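Local coordinates for protein polyketide Synthase III (Ectocarpus siliculosus, PDB 4B0N) that probably joins acyl starters with malonyl-derived units as a type III polyketide synthase in the biosynthesis of phlorotannin monomers, at residues A[54-59]-A[88-93]; A[43-48]-A[250-255]; A[115-120]-A[228-233]. All coordinates share one frame; numbering follows the deposited sequence.

Interaction 1. Residues A[54-59]-A[88-93]; sequences QYRCTQ and IGSRYF. With ACD (arachidonic acid), chain D.
Tyr55 and Phe93 pair at one end of a small antiparallel two-stranded sheet, made by strands 55-58 and 90-93 beside the arachidonic acid pocket. Tyr55 with Phe93 and Cys57 with Arg91 are hydrogen-bonded pairs. Arg56 with Tyr92 and Thr58 with Ser90 are non-hydrogen-bonded pairs. Each hydrogen-bonded pair closes two backbone bonds, among them Phe93 N to Tyr55 O at 2.7 Å and Cys57 N to Arg91 O at 2.8 Å. Gln59 N adds a bond to Gly89 O at 3.0 Å, which carries the pairing into the start of helix 59-68.

On the face with Arg56 and Tyr92, the arginine chain bends at chi2 and chi3 and lies over the ring. Arg56 CD sits above the Tyr92 ring face, 4.0 Å from the centroid, in a CH-pi contact. The guanidinium is turned 66° from the ring plane. Glu361 OE2 joins the two tips, by a salt bridge to Arg56 NH2 and a hydrogen bond to Tyr92 OH. Ser90 OG is bonded to the backbone O of Glu361.

On the other face, Arg91 and Phe93 meet the lipid. Cys57 CB packs on Phe93 CE2 at 3.5 Å, and Cys57 SG lies at the edge of that ring. At the start of helix 59-68, Gln59 OE1 accepts Arg91 NE at 3.2 Å in a nearly straight bond (172°). The donor is on a lone pair of the amide oxygen, and OE1 lies in the guanidinium plane. Gln59 NE2 is bonded to Ala241 O, so both ends of the amide have partners, which is consistent with this choice of flip. The guanidinium of Arg91 meets the hydrocarbon tail of the fatty acid, with NH1 at 3.5 Å from C18. Phe93 CZ is 3.7 Å from C18 of the arachidonic acid.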
loop_
_atom_site.group_PDB
_atom_site.type_symbol
_atom_site.label_atom_id
_atom_site.label_comp_id
_atom_site.label_asym_id
_atom_site.label_seq_id
_atom_site.Cartn_x
_atom_site.Cartn_y
_atom_site.Cartn_z
ATOM N N GLN A 54 -14.913 -4.429 -19.977
ATOM C CA GLN A 54 -15.888 -4.773 -21.007
ATOM C C GLN A 54 -15.519 -4.341 -22.431
ATOM O O GLN A 54 -15.668 -5.117 -23.376
ATOM C CB GLN A 54 -17.241 -4.181 -20.619
ATOM C CG GLN A 54 -18.436 -4.965 -21.128
ATOM C CD GLN A 54 -19.750 -4.389 -20.646
ATOM O OE1 GLN A 54 -19.803 -3.259 -20.156
ATOM N NE2 GLN A 54 -20.822 -5.164 -20.784
ATOM N N TYR A 55 -15.030 -3.112 -22.573
ATOM C CA TYR A 55 -14.935 -2.465 -23.881
ATOM C C TYR A 55 -13.554 -2.538 -24.521
ATOM O O TYR A 55 -12.605 -1.919 -24.048
ATOM C CB TYR A 55 -15.409 -1.009 -23.789
ATOM C CG TYR A 55 -16.788 -0.868 -23.177
ATOM C CD1 TYR A 55 -17.935 -1.056 -23.947
ATOM C CD2 TYR A 55 -16.943 -0.559 -21.825
ATOM C CE1 TYR A 55 -19.197 -0.938 -23.390
ATOM C CE2 TYR A 55 -18.202 -0.437 -21.258
ATOM C CZ TYR A 55 -19.328 -0.627 -22.043
ATOM O OH TYR A 55 -20.585 -0.507 -21.487
ATOM N N ARG A 56 -13.457 -3.301 -25.604
ATOM C CA ARG A 56 -12.249 -3.360 -26.417
ATOM C C ARG A 56 -12.295 -2.238 -27.461
ATOM O O ARG A 56 -13.102 -2.273 -28.394
ATOM C CB ARG A 56 -12.118 -4.742 -27.070
ATOM C CG ARG A 56 -11.227 -4.793 -28.301
ATOM C CD ARG A 56 -9.802 -5.194 -27.974
ATOM N NE ARG A 56 -9.498 -6.551 -28.427
ATOM C CZ ARG A 56 -9.056 -6.863 -29.647
ATOM N NH1 ARG A 56 -8.860 -5.920 -30.565
ATOM N NH2 ARG A 56 -8.806 -8.129 -29.954
ATOM N N CYS A 57 -11.434 -1.239 -27.286
ATOM C CA CYS A 57 -11.400 -0.070 -28.164
ATOM C C CYS A 57 -10.135 -0.051 -29.014
ATOM O O CYS A 57 -9.025 -0.013 -28.480
ATOM C CB CYS A 57 -11.504 1.217 -27.338
ATOM S SG CYS A 57 -11.211 2.762 -28.238
ATOM N N THR A 58 -10.315 -0.073 -30.335
ATOM C CA THR A 58 -9.197 -0.002 -31.280
ATOM C C THR A 58 -8.561 1.389 -31.270
ATOM O O THR A 58 -9.162 2.351 -30.784
ATOM C CB THR A 58 -9.624 -0.359 -32.722
ATOM O OG1 THR A 58 -10.502 0.652 -33.234
ATOM C CG2 THR A 58 -10.317 -1.721 -32.770
ATOM N N GLN A 59 -7.348 1.491 -31.809
ATOM C CA GLN A 59 -6.598 2.745 -31.777
ATOM C C GLN A 59 -7.090 3.775 -32.794
ATOM O O GLN A 59 -6.921 4.980 -32.592
ATOM C CB GLN A 59 -5.097 2.490 -31.925
ATOM C CG GLN A 59 -4.218 3.567 -31.298
ATOM C CD GLN A 59 -4.258 3.591 -29.774
ATOM O OE1 GLN A 59 -5.200 3.099 -29.142
ATOM N NE2 GLN A 59 -3.228 4.180 -29.175
ATOM N N ILE A 88 0.372 0.172 -30.515
ATOM C CA ILE A 88 -0.849 -0.291 -29.862
ATOM C C ILE A 88 -1.969 -0.363 -30.900
ATOM O O ILE A 88 -2.275 0.630 -31.568
ATOM C CB ILE A 88 -1.255 0.632 -28.689
ATOM C CG1 ILE A 88 -0.201 0.576 -27.580
ATOM C CG2 ILE A 88 -2.622 0.246 -28.139
ATOM C CD1 ILE A 88 -0.197 1.776 -26.657
ATOM N N GLY A 89 -2.561 -1.547 -31.036
ATOM C CA GLY A 89 -3.649 -1.764 -31.982
ATOM C C GLY A 89 -5.002 -1.599 -31.326
ATOM O O GLY A 89 -5.968 -1.180 -31.970
ATOM N N SER A 90 -5.060 -1.928 -30.037
ATOM C CA SER A 90 -6.294 -1.893 -29.259
ATOM C C SER A 90 -5.990 -1.863 -27.765
ATOM O O SER A 90 -4.871 -2.171 -27.346
ATOM C CB SER A 90 -7.159 -3.115 -29.581
ATOM O OG SER A 90 -6.467 -4.322 -29.307
ATOM N N ARG A 91 -6.990 -1.481 -26.972
ATOM C CA ARG A 91 -6.917 -1.553 -25.508
ATOM C C ARG A 91 -8.311 -1.553 -24.877
ATOM O O ARG A 91 -9.287 -1.149 -25.511
ATOM C CB ARG A 91 -6.016 -0.454 -24.919
ATOM C CG ARG A 91 -6.276 0.947 -25.435
ATOM C CD ARG A 91 -5.072 1.849 -25.242
ATOM N NE ARG A 91 -5.248 3.100 -25.976
ATOM C CZ ARG A 91 -5.542 4.275 -25.421
ATOM N NH1 ARG A 91 -5.674 4.391 -24.106
ATOM N NH2 ARG A 91 -5.690 5.346 -26.189
ATOM N N TYR A 92 -8.395 -2.019 -23.633
ATOM C CA TYR A 92 -9.679 -2.253 -22.967
ATOM C C TYR A 92 -10.025 -1.165 -21.951
ATOM O O TYR A 92 -9.163 -0.708 -21.199
ATOM C CB TYR A 92 -9.680 -3.626 -22.287
ATOM C CG TYR A 92 -9.519 -4.793 -23.236
ATOM C CD1 TYR A 92 -8.286 -5.077 -23.824
ATOM C CD2 TYR A 92 -10.597 -5.624 -23.535
ATOM C CE1 TYR A 92 -8.137 -6.143 -24.693
ATOM C CE2 TYR A 92 -10.456 -6.697 -24.401
ATOM C CZ TYR A 92 -9.224 -6.950 -24.975
ATOM O OH TYR A 92 -9.075 -8.010 -25.839
ATOM N N PHE A 93 -11.295 -0.763 -21.937
ATOM C CA PHE A 93 -11.788 0.255 -21.009
ATOM C C PHE A 93 -13.050 -0.198 -20.271
ATOM O O PHE A 93 -13.868 -0.944 -20.811
ATOM C CB PHE A 93 -12.067 1.571 -21.745
ATOM C CG PHE A 93 -10.898 2.097 -22.535
ATOM C CD1 PHE A 93 -9.673 2.349 -21.921
ATOM C CD2 PHE A 93 -11.028 2.362 -23.893
ATOM C CE1 PHE A 93 -8.600 2.837 -22.652
ATOM C CE2 PHE A 93 -9.961 2.854 -24.626
ATOM C CZ PHE A 93 -8.747 3.093 -24.006
HETATM C C1 ACD D . 4.068 4.945 -15.427
HETATM C C2 ACD D . 3.476 5.004 -14.035
HETATM C C3 ACD D . 1.959 4.858 -14.112
HETATM C C4 ACD D . 1.271 5.694 -13.041
HETATM C C5 ACD D . -0.187 5.879 -13.386
HETATM C C6 ACD D . -0.982 6.600 -12.600
HETATM C C7 ACD D . -2.439 6.759 -12.961
HETATM C C8 ACD D . -2.652 7.890 -13.938
HETATM C C9 ACD D . -3.704 7.850 -14.754
HETATM C C10 ACD D . -3.953 8.969 -15.739
HETATM C C11 ACD D . -3.891 8.443 -17.150
HETATM C C12 ACD D . -4.862 8.730 -18.013
HETATM C C13 ACD D . -4.783 8.201 -19.426
HETATM C C14 ACD D . -6.085 7.551 -19.829
HETATM C C15 ACD D . -6.149 6.867 -20.970
HETATM C C16 ACD D . -7.435 6.208 -21.403
HETATM C C17 ACD D . -8.220 7.175 -22.283
HETATM C C18 ACD D . -8.207 6.770 -23.752
HETATM C C19 ACD D . -8.058 8.005 -24.631
HETATM C C20 ACD D . -8.302 7.676 -26.086
HETATM O O1 ACD D . 5.060 4.209 -15.632
#

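Interaction 2. Residues A[43-48]-A[250-255]; sequences PVIAGM and AVLKGA
Val44 and Lys253 pair where strand 42-51 runs antiparallel to strand 245-255, at one margin of the five-stranded mixed sheet of the N-terminal half of this thiolase-like fold. The backbone bonds come first. Val44 and Lys253 exchange two, with Val44 N to Lys253 O at 2.8 Å and Lys253 N to Val44 O at 2.9 Å. Further on the register shifts by one residue at a beta bulge. Ala46 N bonds to Val251 O at 2.8 Å, and Val251 N then bonds to Gly47 O, also at 2.8 Å. Ala46 is the extra residue, with a helical psi of -30° inside the strand.

Apolar packing follows on the face of Ile45, Met48, Ala250 and Leu252. Ile45 and Leu252 lie side by side and point the same way, with Ile45 CG1 at 4.2 Å from Leu252 CD2. Met48 bends at chi3 (-85°), and this puts CE against Ala250 CB at 3.8 Å. Helix 196-210 meets Leu252 on this face, and helix 369-385 meets Ile45 and Met48.

The opposite face carries an aliphatic contact of a charged residue. The Lys253 chain is extended beyond CG and runs beside Val44. Lys253 CE is 3.9 Å from Val44 CB. The bulged Ala46 turns its methyl to the same chain, with Ala46 CB at 4.0 Å from Lys253 CD.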
loop_
_atom_site.group_PDB
_atom_site.type_symbol
_atom_site.label_atom_id
_atom_site.label_comp_id
_atom_site.label_asym_id
_atom_site.label_seq_id
_atom_site.Cartn_x
_atom_site.Cartn_y
_atom_site.Cartn_z
ATOM N N PRO A 43 9.067 -19.949 -3.320
ATOM C CA PRO A 43 7.750 -19.479 -3.748
ATOM C C PRO A 43 7.453 -19.843 -5.201
ATOM O O PRO A 43 8.295 -19.640 -6.080
ATOM C CB PRO A 43 7.830 -17.961 -3.565
ATOM C CG PRO A 43 9.275 -17.637 -3.626
ATOM C CD PRO A 43 10.033 -18.847 -3.166
ATOM N N VAL A 44 6.264 -20.398 -5.434
ATOM C CA VAL A 44 5.834 -20.804 -6.773
ATOM C C VAL A 44 4.450 -20.243 -7.080
ATOM O O VAL A 44 3.562 -20.251 -6.222
ATOM C CB VAL A 44 5.771 -22.346 -6.931
ATOM C CG1 VAL A 44 5.526 -22.721 -8.386
ATOM C CG2 VAL A 44 7.045 -23.015 -6.433
ATOM N N ILE A 45 4.275 -19.762 -8.308
ATOM C CA ILE A 45 2.960 -19.371 -8.809
ATOM C C ILE A 45 2.158 -20.637 -9.127
ATOM O O ILE A 45 2.446 -21.343 -10.099
ATOM C CB ILE A 45 3.069 -18.443 -10.044
ATOM C CG1 ILE A 45 3.772 -17.134 -9.664
ATOM C CG2 ILE A 45 1.691 -18.156 -10.634
ATOM C CD1 ILE A 45 4.405 -16.400 -10.826
ATOM N N ALA A 46 1.168 -20.924 -8.284
ATOM C CA ALA A 46 0.337 -22.124 -8.416
ATOM C C ALA A 46 -0.834 -21.935 -9.387
ATOM O O ALA A 46 -1.277 -22.887 -10.033
ATOM C CB ALA A 46 -0.165 -22.573 -7.050
ATOM N N GLY A 47 -1.329 -20.706 -9.481
ATOM C CA GLY A 47 -2.405 -20.368 -10.401
ATOM C C GLY A 47 -2.306 -18.926 -10.844
ATOM O O GLY A 47 -1.920 -18.053 -10.067
ATOM N N MET A 48 -2.653 -18.680 -12.102
ATOM C CA MET A 48 -2.611 -17.337 -12.665
ATOM C C MET A 48 -3.803 -17.111 -13.592
ATOM O O MET A 48 -4.189 -18.002 -14.351
ATOM C CB MET A 48 -1.290 -17.119 -13.412
ATOM C CG MET A 48 -1.110 -15.732 -14.011
ATOM S SD MET A 48 0.612 -15.333 -14.371
ATOM C CE MET A 48 1.145 -14.731 -12.771
ATOM N N ALA A 250 -2.443 -13.788 -9.146
ATOM C CA ALA A 250 -1.529 -14.910 -8.975
ATOM C C ALA A 250 -1.670 -15.510 -7.584
ATOM O O ALA A 250 -1.688 -14.788 -6.584
ATOM C CB ALA A 250 -0.093 -14.472 -9.223
ATOM N N VAL A 251 -1.786 -16.832 -7.530
ATOM C CA VAL A 251 -1.787 -17.549 -6.263
ATOM C C VAL A 251 -0.381 -18.082 -6.028
ATOM O O VAL A 251 0.266 -18.574 -6.954
ATOM C CB VAL A 251 -2.808 -18.705 -6.243
ATOM C CG1 VAL A 251 -2.920 -19.295 -4.844
ATOM C CG2 VAL A 251 -4.170 -18.225 -6.721
ATOM N N LEU A 252 0.090 -17.968 -4.791
ATOM C CA LEU A 252 1.456 -18.340 -4.468
ATOM C C LEU A 252 1.542 -19.370 -3.360
ATOM O O LEU A 252 0.919 -19.226 -2.307
ATOM C CB LEU A 252 2.275 -17.097 -4.129
ATOM C CG LEU A 252 2.804 -16.402 -5.384
ATOM C CD1 LEU A 252 2.455 -14.926 -5.399
ATOM C CD2 LEU A 252 4.300 -16.627 -5.540
ATOM N N LYS A 253 2.318 -20.418 -3.630
ATOM C CA LYS A 253 2.594 -21.481 -2.668
ATOM C C LYS A 253 4.080 -21.521 -2.308
ATOM O O LYS A 253 4.921 -21.011 -3.052
ATOM C CB LYS A 253 2.143 -22.841 -3.218
ATOM C CG LYS A 253 2.847 -23.279 -4.493
ATOM C CD LYS A 253 2.450 -24.690 -4.893
ATOM C CE LYS A 253 3.058 -25.060 -6.237
ATOM N NZ LYS A 253 2.751 -26.466 -6.620
ATOM N N GLY A 254 4.387 -22.118 -1.158
ATOM C CA GLY A 254 5.766 -22.356 -0.733
ATOM C C GLY A 254 6.072 -23.842 -0.751
ATOM O O GLY A 254 5.609 -24.591 0.114
ATOM N N ALA A 255 6.861 -24.269 -1.734
ATOM C CA ALA A 255 7.111 -25.690 -1.963
ATOM C C ALA A 255 8.574 -26.082 -1.788
ATOM O O ALA A 255 9.474 -25.276 -2.025
ATOM C CB ALA A 255 6.623 -26.084 -3.347
#

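Interaction 3. Residues A[115-120]-A[228-233]; sequences GSYQVP and TTFDDN. With ACD (arachidonic acid), chain D.
Tyr117 and Phe230 point the same way from two facing loops, and their rings meet edge to face. Phe230 gives the edge and Tyr117 the face. The planes stand at 71° and the centroids are 5.2 Å apart. Phe230 CD2 does the touching. This CD2 of Phe230 lies over the Tyr117 ring, offset toward the rim, and is 3.6 Å from Tyr117 CZ.

Thr228 meets the same tyrosine ring obliquely. Thr228 OG1 is 3.5 Å from Tyr117 CD2. The other branch of Thr228, CG2, is anti to the carbonyl carbon and reaches the fatty acid, 3.5 Å from C17 of the arachidonic acid. Nearer the backbone, Tyr117 CB rests on the partner loop, 3.4 Å from Thr229 O.

Neighbours complete the aromatic group. Tyr111 meets the Tyr117 ring, and His240 of helix 234-242 stacks on Phe230. Thr228 O is bonded to Arg124 NH1. An alanine at Tyr117 would keep the CB contact with Thr229 O, but it would probably open a gap beside Thr228 OG1 and leave the CD2 edge of Phe230 without its ring partner.

Tyr117 thus forms a second shell behind two residues that touch the lipid. Phe230 CZ is 3.6 Å from C19 of the arachidonic acid, so the arrangement is an aromatic wall of the arachidonic acid pocket near the methyl end of the chain.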
loop_
_atom_site.group_PDB
_atom_site.type_symbol
_atom_site.label_atom_id
_atom_site.label_comp_id
_atom_site.label_asym_id
_atom_site.label_seq_id
_atom_site.Cartn_x
_atom_site.Cartn_y
_atom_site.Cartn_z
ATOM N N GLY A 115 -17.823 17.543 -22.981
ATOM C CA GLY A 115 -16.616 17.208 -23.735
ATOM C C GLY A 115 -15.406 17.857 -23.095
ATOM O O GLY A 115 -14.386 18.089 -23.750
ATOM N N SER A 116 -15.532 18.142 -21.800
ATOM C CA SER A 116 -14.528 18.878 -21.040
ATOM C C SER A 116 -13.700 17.961 -20.151
ATOM O O SER A 116 -12.601 18.328 -19.724
ATOM C CB SER A 116 -15.213 19.934 -20.173
ATOM O OG SER A 116 -16.119 19.331 -19.258
ATOM N N TYR A 117 -14.251 16.781 -19.865
ATOM C CA TYR A 117 -13.621 15.779 -18.995
ATOM C C TYR A 117 -13.291 16.339 -17.603
ATOM O O TYR A 117 -12.159 16.245 -17.120
ATOM C CB TYR A 117 -12.402 15.141 -19.689
ATOM C CG TYR A 117 -12.771 14.393 -20.954
ATOM C CD1 TYR A 117 -12.858 15.054 -22.183
ATOM C CD2 TYR A 117 -13.056 13.027 -20.920
ATOM C CE1 TYR A 117 -13.211 14.374 -23.341
ATOM C CE2 TYR A 117 -13.410 12.339 -22.073
ATOM C CZ TYR A 117 -13.484 13.014 -23.279
ATOM O OH TYR A 117 -13.834 12.329 -24.421
ATOM N N GLN A 118 -14.308 16.929 -16.977
ATOM C CA GLN A 118 -14.199 17.500 -15.638
ATOM C C GLN A 118 -15.010 16.646 -14.673
ATOM O O GLN A 118 -16.236 16.774 -14.591
ATOM C CB GLN A 118 -14.715 18.945 -15.613
ATOM C CG GLN A 118 -14.064 19.886 -16.617
ATOM C CD GLN A 118 -12.757 20.471 -16.125
ATOM O OE1 GLN A 118 -12.726 21.221 -15.147
ATOM N NE2 GLN A 118 -11.668 20.143 -16.813
ATOM N N VAL A 119 -14.321 15.753 -13.967
ATOM C CA VAL A 119 -14.944 14.903 -12.956
ATOM C C VAL A 119 -14.107 14.943 -11.674
ATOM O O VAL A 119 -12.890 14.744 -11.724
ATOM C CB VAL A 119 -15.101 13.442 -13.432
ATOM C CG1 VAL A 119 -15.870 12.627 -12.405
ATOM C CG2 VAL A 119 -15.807 13.376 -14.778
ATOM N N PRO A 120 -14.753 15.218 -10.525
ATOM C CA PRO A 120 -14.058 15.228 -9.237
ATOM C C PRO A 120 -13.465 13.859 -8.894
ATOM O O PRO A 120 -14.046 12.833 -9.268
ATOM C CB PRO A 120 -15.171 15.591 -8.250
ATOM C CG PRO A 120 -16.157 16.351 -9.064
ATOM C CD PRO A 120 -16.151 15.667 -10.393
ATOM N N THR A 228 -9.186 9.964 -17.120
ATOM C CA THR A 228 -8.937 10.704 -18.356
ATOM C C THR A 228 -9.368 12.167 -18.219
ATOM O O THR A 228 -10.429 12.460 -17.660
ATOM C CB THR A 228 -9.622 10.046 -19.576
ATOM O OG1 THR A 228 -10.958 10.541 -19.721
ATOM C CG2 THR A 228 -9.650 8.532 -19.427
ATOM N N THR A 229 -8.529 13.073 -18.722
ATOM C CA THR A 229 -8.758 14.514 -18.591
ATOM C C THR A 229 -8.673 15.246 -19.928
ATOM O O THR A 229 -9.244 16.330 -20.087
ATOM C CB THR A 229 -7.744 15.166 -17.631
ATOM O OG1 THR A 229 -6.417 14.941 -18.115
ATOM C CG2 THR A 229 -7.870 14.599 -16.227
ATOM N N PHE A 230 -7.959 14.644 -20.879
ATOM C CA PHE A 230 -7.677 15.258 -22.181
ATOM C C PHE A 230 -7.257 16.725 -22.056
ATOM O O PHE A 230 -7.940 17.632 -22.546
ATOM C CB PHE A 230 -8.858 15.097 -23.148
ATOM C CG PHE A 230 -8.824 13.824 -23.948
ATOM C CD1 PHE A 230 -7.704 13.486 -24.705
ATOM C CD2 PHE A 230 -9.927 12.973 -23.970
ATOM C CE1 PHE A 230 -7.676 12.316 -25.451
ATOM C CE2 PHE A 230 -9.906 11.802 -24.714
ATOM C CZ PHE A 230 -8.778 11.474 -25.455
ATOM N N ASP A 231 -6.134 16.943 -21.379
ATOM C CA ASP A 231 -5.594 18.284 -21.202
ATOM C C ASP A 231 -4.736 18.715 -22.390
ATOM O O ASP A 231 -4.072 17.889 -23.023
ATOM C CB ASP A 231 -4.809 18.387 -19.889
ATOM C CG ASP A 231 -5.699 18.731 -18.702
ATOM O OD1 ASP A 231 -6.847 18.240 -18.642
ATOM O OD2 ASP A 231 -5.247 19.498 -17.825
ATOM N N ASP A 232 -4.767 20.017 -22.675
ATOM C CA ASP A 232 -4.057 20.612 -23.805
ATOM C C ASP A 232 -2.548 20.555 -23.578
ATOM O O ASP A 232 -1.867 21.581 -23.493
ATOM C CB ASP A 232 -4.528 22.055 -24.021
ATOM C CG ASP A 232 -4.382 22.515 -25.460
ATOM O OD1 ASP A 232 -3.964 21.708 -26.320
ATOM O OD2 ASP A 232 -4.698 23.693 -25.732
ATOM N N ASN A 233 -2.043 19.328 -23.497
ATOM C CA ASN A 233 -0.676 19.048 -23.098
ATOM C C ASN A 233 -0.127 17.902 -23.936
ATOM O O ASN A 233 -0.816 16.905 -24.155
ATOM C CB ASN A 233 -0.653 18.677 -21.612
ATOM C CG ASN A 233 0.735 18.731 -21.015
ATOM O OD1 ASN A 233 1.621 17.966 -21.394
ATOM N ND2 ASN A 233 0.926 19.631 -20.058
HETATM C C1 ACD D . 4.068 4.945 -15.427
HETATM C C2 ACD D . 3.476 5.004 -14.035
HETATM C C3 ACD D . 1.959 4.858 -14.112
HETATM C C4 ACD D . 1.271 5.694 -13.041
HETATM C C5 ACD D . -0.187 5.879 -13.386
HETATM C C6 ACD D . -0.982 6.600 -12.600
HETATM C C7 ACD D . -2.439 6.759 -12.961
HETATM C C8 ACD D . -2.652 7.890 -13.938
HETATM C C9 ACD D . -3.704 7.850 -14.754
HETATM C C10 ACD D . -3.953 8.969 -15.739
HETATM C C11 ACD D . -3.891 8.443 -17.150
HETATM C C12 ACD D . -4.862 8.730 -18.013
HETATM C C13 ACD D . -4.783 8.201 -19.426
HETATM C C14 ACD D . -6.085 7.551 -19.829
HETATM C C15 ACD D . -6.149 6.867 -20.970
HETATM C C16 ACD D . -7.435 6.208 -21.403
HETATM C C17 ACD D . -8.220 7.175 -22.283
HETATM C C18 ACD D . -8.207 6.770 -23.752
HETATM C C19 ACD D . -8.058 8.005 -24.631
HETATM C C20 ACD D . -8.302 7.676 -26.086
HETATM O O1 ACD D . 5.060 4.209 -15.632
#

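All three contacts lie in the N-terminal part of this chalcone synthase-like chain. Interaction 2 closes the longest loop, and interactions 1 and 3 are nested inside it in series. Strand 42-51 of interaction 2 is followed directly by strand 55-58 of interaction 1. The contact centres are about 30 Å apart, on opposite sides of the chain's centre. Interactions 1 and 3 are closer, with centres about 19 Å apart and nearest atoms about 7 Å apart. Both touch the tail end of the same arachidonic acid. Interaction 3 is about 41 Å from interaction 2, centre to centre. The outer pairing of the five-stranded sheet thus lies away from the lipid, while the two-stranded sheet and loops line its pocket.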